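Local atomic coordinates of SAP-like pentraxin (Limulus polyphemus, PDB entry 3FLP), a protein that probably acts as a calcium-dependent lectin of the pentraxin family, binding two calcium ions per subunit and assembling into doubly stacked cyclic heptamers. Residues S56-V68 with L76-I88. Numbering follows the deposited sequence.
Sequences SNQDNQFITSMYV and LGLQVNASSNKYI. With CA (calcium ion), chain O.
With CG anti to the backbone N (chi1 167°) and the rest of the chain extended, Gln79 reaches past its pair partner Ile63 to Asn60, whose CG lies beside its own backbone N. Asn60 ND2 donates to Gln79 OE1 over 2.8 Å, arriving from above the carbonyl plane, with the two amides turned 62° apart. The other end of the same amide, Asn60 OD1, ligates a calcium ion at 2.3 Å, so the Asn60 side chain is held from both sides, and Gln79 acts as a second-shell residue that probably fixes its rotation. Asp59 OD2 and a water also bind the metal, and Glu145, Gln146 and Asp147 complete the site. Gln79 is itself anchored by NE2, which donates to Asn85 OD1, while Ile63 CD1 packs against Gln79 CD at 3.7 Å.

Strands 60-68 and 73-80 form an antiparallel beta hairpin in one sheet of the pentraxin jelly-roll sandwich. Ile63 with Gln79 and Ser65 with Gly77 are its hydrogen-bonded pairs, and beyond them Asn60 O and Gln61 O accept from Ala82 N and Asn81 N in the type I' turn of Val80 to Ser83, which leads from 73-80 toward strand 86-90. On the face carrying Phe62, Leu78 and Val80, Leu78 CD1 sits over the Phe62 ring, 3.7 Å from its centroid, a CH-pi contact; Leu78 also meets Met113 and Val80 meets Trp106, both of the other sheet. On the Gln79 face, a water joins Ile63 O, Ser65 OG and Asn85 OD1. Near Gly77 on this side, Tyr67 turns the CE2 edge of its ring onto the face of Tyr87, an edge-to-face pair with planes at 76° and centroids 5.0 Å apart, while Tyr67 OH is hydrogen-bonded to Lys69.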
ATOM      1  N   SER A  56      -3.937 -25.701  51.480  1.00 20.78           N
ATOM      2  CA  SER A  56      -3.505 -26.264  52.764  1.00 23.50           C
ATOM      3  C   SER A  56      -4.487 -27.272  53.372  1.00 23.20           C
ATOM      4  O   SER A  56      -4.077 -28.300  53.913  1.00 23.17           O
ATOM      5  CB  SER A  56      -3.240 -25.142  53.774  1.00 23.04           C
ATOM      6  OG  SER A  56      -4.404 -24.355  53.969  1.00 28.03           O
ATOM      7  N   ASN A  57      -5.777 -26.983  53.257  1.00 22.45           N
ATOM      8  CA  ASN A  57      -6.828 -27.834  53.808  1.00 23.59           C
ATOM      9  C   ASN A  57      -7.395 -28.871  52.835  1.00 22.22           C
ATOM     10  O   ASN A  57      -8.191 -29.725  53.232  1.00 21.29           O
ATOM     11  CB  ASN A  57      -7.988 -26.950  54.257  1.00 27.26           C
ATOM     12  CG  ASN A  57      -8.561 -26.128  53.099  1.00 31.25           C
ATOM     13  OD1 ASN A  57      -7.850 -25.323  52.481  1.00 31.85           O
ATOM     14  ND2 ASN A  57      -9.842 -26.338  52.791  1.00 33.40           N
ATOM     15  N   GLN A  58      -7.009 -28.791  51.565  1.00 18.90           N
ATOM     16  CA  GLN A  58      -7.548 -29.706  50.561  1.00 16.95           C
ATOM     17  C   GLN A  58      -6.559 -29.961  49.432  1.00 15.79           C
ATOM     18  O   GLN A  58      -6.434 -29.154  48.512  1.00 15.35           O
ATOM     19  CB  GLN A  58      -8.848 -29.121  49.988  1.00 15.61           C
ATOM     20  CG  GLN A  58      -9.513 -29.942  48.884  1.00 15.85           C
ATOM     21  CD  GLN A  58      -9.735 -31.388  49.282  1.00 15.35           C
ATOM     22  OE1 GLN A  58      -8.860 -32.230  49.102  1.00 12.86           O
ATOM     23  NE2 GLN A  58     -10.906 -31.676  49.845  1.00 15.65           N
ATOM     24  N   ASP A  59      -5.863 -31.091  49.499  1.00 13.43           N
ATOM     25  CA  ASP A  59      -4.882 -31.423  48.476  1.00 14.35           C
ATOM     26  C   ASP A  59      -5.518 -31.773  47.130  1.00 13.76           C
ATOM     27  O   ASP A  59      -4.837 -31.796  46.103  1.00 12.02           O
ATOM     28  CB  ASP A  59      -3.975 -32.577  48.949  1.00 14.42           C
ATOM     29  CG  ASP A  59      -4.736 -33.877  49.208  1.00 16.34           C
ATOM     30  OD1 ASP A  59      -5.741 -33.861  49.958  1.00 16.66           O
ATOM     31  OD2 ASP A  59      -4.311 -34.928  48.673  1.00 14.87           O
ATOM     32  N   ASN A  60      -6.825 -32.023  47.141  1.00 11.92           N
ATOM     33  CA  ASN A  60      -7.548 -32.390  45.927  1.00 11.22           C
ATOM     34  C   ASN A  60      -8.618 -31.371  45.518  1.00  9.84           C
ATOM     35  O   ASN A  60      -9.774 -31.727  45.298  1.00  9.30           O
ATOM     36  CB  ASN A  60      -8.178 -33.777  46.120  1.00 11.49           C
ATOM     37  CG  ASN A  60      -7.135 -34.892  46.229  1.00 12.65           C
ATOM     38  OD1 ASN A  60      -5.956 -34.636  46.502  1.00 11.96           O
ATOM     39  ND2 ASN A  60      -7.568 -36.137  46.023  1.00  8.48           N
ATOM     40  N   GLN A  61      -8.229 -30.108  45.409  1.00  9.63           N
ATOM     41  CA  GLN A  61      -9.164 -29.053  45.025  1.00 10.20           C
ATOM     42  C   GLN A  61      -9.662 -29.213  43.590  1.00 10.31           C
ATOM     43  O   GLN A  61     -10.857 -29.103  43.316  1.00 11.59           O
ATOM     44  CB  GLN A  61      -8.503 -27.677  45.195  1.00  9.97           C
ATOM     45  CG  GLN A  61      -8.489 -27.168  46.628  1.00  9.40           C
ATOM     46  CD  GLN A  61      -9.840 -26.608  47.063  1.00 10.46           C
ATOM     47  OE1 GLN A  61     -10.858 -26.801  46.391  1.00 11.42           O
ATOM     48  NE2 GLN A  61      -9.852 -25.910  48.191  1.00 10.73           N
ATOM     49  N   PHE A  62      -8.742 -29.489  42.677  1.00  9.76           N
ATOM     50  CA  PHE A  62      -9.094 -29.644  41.271  1.00  9.13           C
ATOM     51  C   PHE A  62      -8.019 -30.502  40.615  1.00  8.67           C
ATOM     52  O   PHE A  62      -6.842 -30.152  40.644  1.00  7.82           O
ATOM     53  CB  PHE A  62      -9.162 -28.260  40.632  1.00  8.07           C
ATOM     54  CG  PHE A  62      -9.706 -28.257  39.246  1.00  6.44           C
ATOM     55  CD1 PHE A  62      -8.900 -28.589  38.168  1.00  4.76           C
ATOM     56  CD2 PHE A  62     -11.030 -27.904  39.012  1.00  4.90           C
ATOM     57  CE1 PHE A  62      -9.400 -28.564  36.875  1.00  2.89           C
ATOM     58  CE2 PHE A  62     -11.535 -27.877  37.725  1.00  4.02           C
ATOM     59  CZ  PHE A  62     -10.716 -28.208  36.657  1.00  4.43           C
ATOM     60  N   ILE A  63      -8.411 -31.637  40.046  1.00  8.42           N
ATOM     61  CA  ILE A  63      -7.432 -32.510  39.414  1.00  9.04           C
ATOM     62  C   ILE A  63      -7.951 -33.118  38.124  1.00  9.52           C
ATOM     63  O   ILE A  63      -9.031 -33.715  38.091  1.00 10.32           O
ATOM     64  CB  ILE A  63      -7.006 -33.675  40.339  1.00  9.83           C
ATOM     65  CG1 ILE A  63      -7.429 -33.397  41.785  1.00 10.97           C
ATOM     66  CG2 ILE A  63      -5.498 -33.847  40.277  1.00  7.91           C
ATOM     67  CD1 ILE A  63      -7.142 -34.545  42.726  1.00 11.72           C
ATOM     68  N   THR A  64      -7.173 -32.963  37.058  1.00  8.71           N
ATOM     69  CA  THR A  64      -7.539 -33.519  35.761  1.00  8.39           C
ATOM     70  C   THR A  64      -6.734 -34.794  35.558  1.00  8.79           C
ATOM     71  O   THR A  64      -5.636 -34.935  36.087  1.00  9.74           O
ATOM     72  CB  THR A  64      -7.210 -32.552  34.599  1.00  8.45           C
ATOM     73  OG1 THR A  64      -5.800 -32.295  34.583  1.00  5.50           O
ATOM     74  CG2 THR A  64      -7.982 -31.240  34.752  1.00  3.48           C
ATOM     75  N   SER A  65      -7.285 -35.716  34.783  1.00  9.13           N
ATOM     76  CA  SER A  65      -6.616 -36.977  34.527  1.00  9.38           C
ATOM     77  C   SER A  65      -7.127 -37.583  33.235  1.00 10.60           C
ATOM     78  O   SER A  65      -8.089 -37.092  32.631  1.00  9.42           O
ATOM     79  CB  SER A  65      -6.898 -37.953  35.668  1.00 10.16           C
ATOM     80  OG  SER A  65      -8.295 -38.153  35.807  1.00 11.00           O
ATOM     81  N   MET A  66      -6.485 -38.664  32.818  1.00 10.14           N
ATOM     82  CA  MET A  66      -6.890 -39.349  31.602  1.00 11.39           C
ATOM     83  C   MET A  66      -6.374 -40.767  31.648  1.00 11.38           C
ATOM     84  O   MET A  66      -5.507 -41.103  32.452  1.00 12.30           O
ATOM     85  CB  MET A  66      -6.287 -38.673  30.363  1.00 11.18           C
ATOM     86  CG  MET A  66      -4.770 -38.899  30.230  1.00 10.79           C
ATOM     87  SD  MET A  66      -4.097 -38.597  28.566  1.00 12.12           S
ATOM     88  CE  MET A  66      -4.295 -40.223  27.819  1.00 11.47           C
ATOM     89  N   TYR A  67      -6.930 -41.595  30.780  1.00 11.96           N
ATOM     90  CA  TYR A  67      -6.484 -42.963  30.619  1.00 11.87           C
ATOM     91  C   TYR A  67      -7.108 -43.444  29.326  1.00 10.80           C
ATOM     92  O   TYR A  67      -8.059 -42.844  28.830  1.00  8.84           O
ATOM     93  CB  TYR A  67      -6.847 -43.843  31.825  1.00 12.56           C
ATOM     94  CG  TYR A  67      -8.291 -44.232  31.986  1.00 14.69           C
ATOM     95  CD1 TYR A  67      -8.820 -45.324  31.302  1.00 14.09           C
ATOM     96  CD2 TYR A  67      -9.113 -43.551  32.879  1.00 14.87           C
ATOM     97  CE1 TYR A  67     -10.128 -45.731  31.517  1.00 17.30           C
ATOM     98  CE2 TYR A  67     -10.421 -43.949  33.097  1.00 16.28           C
ATOM     99  CZ  TYR A  67     -10.922 -45.037  32.417  1.00 17.11           C
ATOM    100  OH  TYR A  67     -12.222 -45.426  32.640  1.00 22.08           O
ATOM    101  N   VAL A  68      -6.532 -44.491  28.757  1.00 11.21           N
ATOM    102  CA  VAL A  68      -7.018 -45.039  27.507  1.00 13.18           C
ATOM    103  C   VAL A  68      -7.663 -46.387  27.776  1.00 15.59           C
ATOM    104  O   VAL A  68      -7.050 -47.254  28.397  1.00 15.60           O
ATOM    105  CB  VAL A  68      -5.848 -45.206  26.520  1.00 11.74           C
ATOM    106  CG1 VAL A  68      -6.353 -45.715  25.181  1.00 11.31           C
ATOM    107  CG2 VAL A  68      -5.128 -43.874  26.361  1.00  8.23           C
ATOM    108  N   LEU A  76     -11.469 -38.911  29.801  1.00 11.21           N
ATOM    109  CA  LEU A  76     -10.979 -37.743  30.517  1.00  9.89           C
ATOM    110  C   LEU A  76     -11.693 -37.619  31.850  1.00 10.32           C
ATOM    111  O   LEU A  76     -12.923 -37.655  31.919  1.00 10.27           O
ATOM    112  CB  LEU A  76     -11.187 -36.477  29.678  1.00  8.50           C
ATOM    113  CG  LEU A  76     -10.451 -36.461  28.333  1.00  6.77           C
ATOM    114  CD1 LEU A  76     -10.890 -35.255  27.515  1.00  5.87           C
ATOM    115  CD2 LEU A  76      -8.935 -36.442  28.577  1.00  3.93           C
ATOM    116  N   GLY A  77     -10.909 -37.476  32.912  1.00  9.31           N
ATOM    117  CA  GLY A  77     -11.487 -37.369  34.230  1.00  8.28           C
ATOM    118  C   GLY A  77     -11.252 -36.050  34.930  1.00  8.68           C
ATOM    119  O   GLY A  77     -10.311 -35.312  34.627  1.00  8.92           O
ATOM    120  N   LEU A  78     -12.129 -35.765  35.884  1.00  7.86           N
ATOM    121  CA  LEU A  78     -12.053 -34.557  36.674  1.00  8.25           C
ATOM    122  C   LEU A  78     -12.456 -34.864  38.112  1.00  9.49           C
ATOM    123  O   LEU A  78     -13.369 -35.654  38.361  1.00  9.93           O
ATOM    124  CB  LEU A  78     -12.997 -33.491  36.111  1.00  7.30           C
ATOM    125  CG  LEU A  78     -13.065 -32.182  36.915  1.00  8.23           C
ATOM    126  CD1 LEU A  78     -11.690 -31.503  36.911  1.00  5.52           C
ATOM    127  CD2 LEU A  78     -14.124 -31.255  36.320  1.00  4.89           C
ATOM    128  N   GLN A  79     -11.762 -34.244  39.056  1.00  8.50           N
ATOM    129  CA  GLN A  79     -12.075 -34.408  40.456  1.00  7.59           C
ATOM    130  C   GLN A  79     -12.056 -33.006  41.052  1.00  7.50           C
ATOM    131  O   GLN A  79     -11.116 -32.247  40.824  1.00  5.97           O
ATOM    132  CB  GLN A  79     -11.047 -35.322  41.146  1.00  6.51           C
ATOM    133  CG  GLN A  79     -11.135 -35.284  42.668  1.00  4.94           C
ATOM    134  CD  GLN A  79     -10.282 -36.339  43.366  1.00  6.12           C
ATOM    135  OE1 GLN A  79      -9.992 -36.214  44.557  1.00  6.74           O
ATOM    136  NE2 GLN A  79      -9.893 -37.381  42.640  1.00  2.53           N
ATOM    137  N   VAL A  80     -13.115 -32.655  41.777  1.00  7.75           N
ATOM    138  CA  VAL A  80     -13.211 -31.342  42.411  1.00  8.17           C
ATOM    139  C   VAL A  80     -13.544 -31.500  43.890  1.00  9.37           C
ATOM    140  O   VAL A  80     -14.440 -32.255  44.265  1.00  8.66           O
ATOM    141  CB  VAL A  80     -14.301 -30.454  41.755  1.00  7.41           C
ATOM    142  CG1 VAL A  80     -14.377 -29.106  42.476  1.00  6.49           C
ATOM    143  CG2 VAL A  80     -13.996 -30.252  40.281  1.00  4.69           C
ATOM    144  N   ASN A  81     -12.808 -30.778  44.722  1.00 11.33           N
ATOM    145  CA  ASN A  81     -12.995 -30.811  46.167  1.00 13.11           C
ATOM    146  C   ASN A  81     -13.082 -32.236  46.719  1.00 13.34           C
ATOM    147  O   ASN A  81     -14.023 -32.589  47.427  1.00 12.54           O
ATOM    148  CB  ASN A  81     -14.243 -30.017  46.564  1.00 14.23           C
ATOM    149  CG  ASN A  81     -14.233 -29.614  48.034  1.00 16.20           C
ATOM    150  OD1 ASN A  81     -13.235 -29.092  48.531  1.00 16.10           O
ATOM    151  ND2 ASN A  81     -15.348 -29.842  48.734  1.00 16.78           N
ATOM    152  N   ALA A  82     -12.085 -33.046  46.377  1.00 12.88           N
ATOM    153  CA  ALA A  82     -11.991 -34.434  46.824  1.00 12.74           C
ATOM    154  C   ALA A  82     -13.184 -35.321  46.479  1.00 12.09           C
ATOM    155  O   ALA A  82     -13.456 -36.298  47.169  1.00 10.37           O
ATOM    156  CB  ALA A  82     -11.715 -34.488  48.337  1.00 12.35           C
ATOM    157  N   SER A  83     -13.902 -34.979  45.418  1.00 11.44           N
ATOM    158  CA  SER A  83     -15.020 -35.799  44.985  1.00 11.83           C
ATOM    159  C   SER A  83     -14.390 -37.032  44.344  1.00 12.65           C
ATOM    160  O   SER A  83     -13.166 -37.137  44.258  1.00 13.09           O
ATOM    161  CB  SER A  83     -15.831 -35.068  43.919  1.00 12.98           C
ATOM    162  OG  SER A  83     -15.070 -34.929  42.727  1.00 16.07           O
ATOM    163  N   SER A  84     -15.214 -37.971  43.900  1.00 11.87           N
ATOM    164  CA  SER A  84     -14.679 -39.141  43.224  1.00 11.39           C
ATOM    165  C   SER A  84     -14.326 -38.655  41.817  1.00 11.88           C
ATOM    166  O   SER A  84     -14.787 -37.590  41.393  1.00 10.44           O
ATOM    167  CB  SER A  84     -15.733 -40.248  43.167  1.00  8.48           C
ATOM    168  OG  SER A  84     -17.004 -39.725  42.830  1.00  6.76           O
ATOM    169  N   ASN A  85     -13.499 -39.404  41.101  1.00 12.29           N
ATOM    170  CA  ASN A  85     -13.137 -39.006  39.751  1.00 13.18           C
ATOM    171  C   ASN A  85     -14.319 -39.203  38.811  1.00 13.65           C
ATOM    172  O   ASN A  85     -14.923 -40.272  38.780  1.00 15.28           O
ATOM    173  CB  ASN A  85     -11.936 -39.812  39.254  1.00 11.48           C
ATOM    174  CG  ASN A  85     -10.640 -39.398  39.927  1.00 11.87           C
ATOM    175  OD1 ASN A  85     -10.240 -38.228  39.868  1.00  9.88           O
ATOM    176  ND2 ASN A  85      -9.974 -40.355  40.569  1.00  9.66           N
ATOM    177  N   LYS A  86     -14.659 -38.160  38.063  1.00 13.54           N
ATOM    178  CA  LYS A  86     -15.762 -38.232  37.111  1.00 13.88           C
ATOM    179  C   LYS A  86     -15.140 -38.379  35.721  1.00 14.44           C
ATOM    180  O   LYS A  86     -14.301 -37.570  35.316  1.00 13.31           O
ATOM    181  CB  LYS A  86     -16.616 -36.961  37.178  1.00 13.76           C
ATOM    182  CG  LYS A  86     -17.045 -36.557  38.585  1.00 13.67           C
ATOM    183  CD  LYS A  86     -17.865 -37.646  39.256  1.00 16.03           C
ATOM    184  CE  LYS A  86     -18.336 -37.208  40.638  1.00 18.18           C
ATOM    185  NZ  LYS A  86     -19.160 -38.265  41.285  1.00 19.01           N
ATOM    186  N   TYR A  87     -15.547 -39.418  35.004  1.00 13.76           N
ATOM    187  CA  TYR A  87     -15.009 -39.676  33.678  1.00 14.93           C
ATOM    188  C   TYR A  87     -16.012 -39.512  32.544  1.00 14.21           C
ATOM    189  O   TYR A  87     -17.180 -39.871  32.670  1.00 14.08           O
ATOM    190  CB  TYR A  87     -14.418 -41.094  33.620  1.00 15.52           C
ATOM    191  CG  TYR A  87     -13.132 -41.252  34.400  1.00 16.15           C
ATOM    192  CD1 TYR A  87     -11.939 -40.721  33.918  1.00 16.10           C
ATOM    193  CD2 TYR A  87     -13.113 -41.907  35.634  1.00 16.29           C
ATOM    194  CE1 TYR A  87     -10.755 -40.836  34.642  1.00 17.60           C
ATOM    195  CE2 TYR A  87     -11.931 -42.025  36.367  1.00 17.12           C
ATOM    196  CZ  TYR A  87     -10.758 -41.485  35.861  1.00 18.04           C
ATOM    197  OH  TYR A  87      -9.583 -41.582  36.576  1.00 23.62           O
ATOM    198  N   ILE A  88     -15.532 -38.956  31.438  1.00 13.56           N
ATOM    199  CA  ILE A  88     -16.336 -38.772  30.240  1.00 12.93           C
ATOM    200  C   ILE A  88     -15.501 -39.330  29.099  1.00 15.15           C
ATOM    201  O   ILE A  88     -14.346 -38.926  28.908  1.00 15.78           O
ATOM    202  CB  ILE A  88     -16.644 -37.290  29.965  1.00 11.34           C
ATOM    203  CG1 ILE A  88     -17.548 -36.733  31.074  1.00 10.44           C
ATOM    204  CG2 ILE A  88     -17.310 -37.147  28.600  1.00 10.69           C
ATOM    205  CD1 ILE A  88     -17.906 -35.276  30.906  1.00  7.22           C
TER
HETATM  206 CA    CA O 301      -4.037 -35.978  46.529  1.00 11.87          CA
HETATM  207  O   HOH W   1      -5.216 -38.007  46.563  1.00  3.59           O
HETATM  208  O   HOH W   2      -9.317 -36.689  37.647  1.00  1.00           O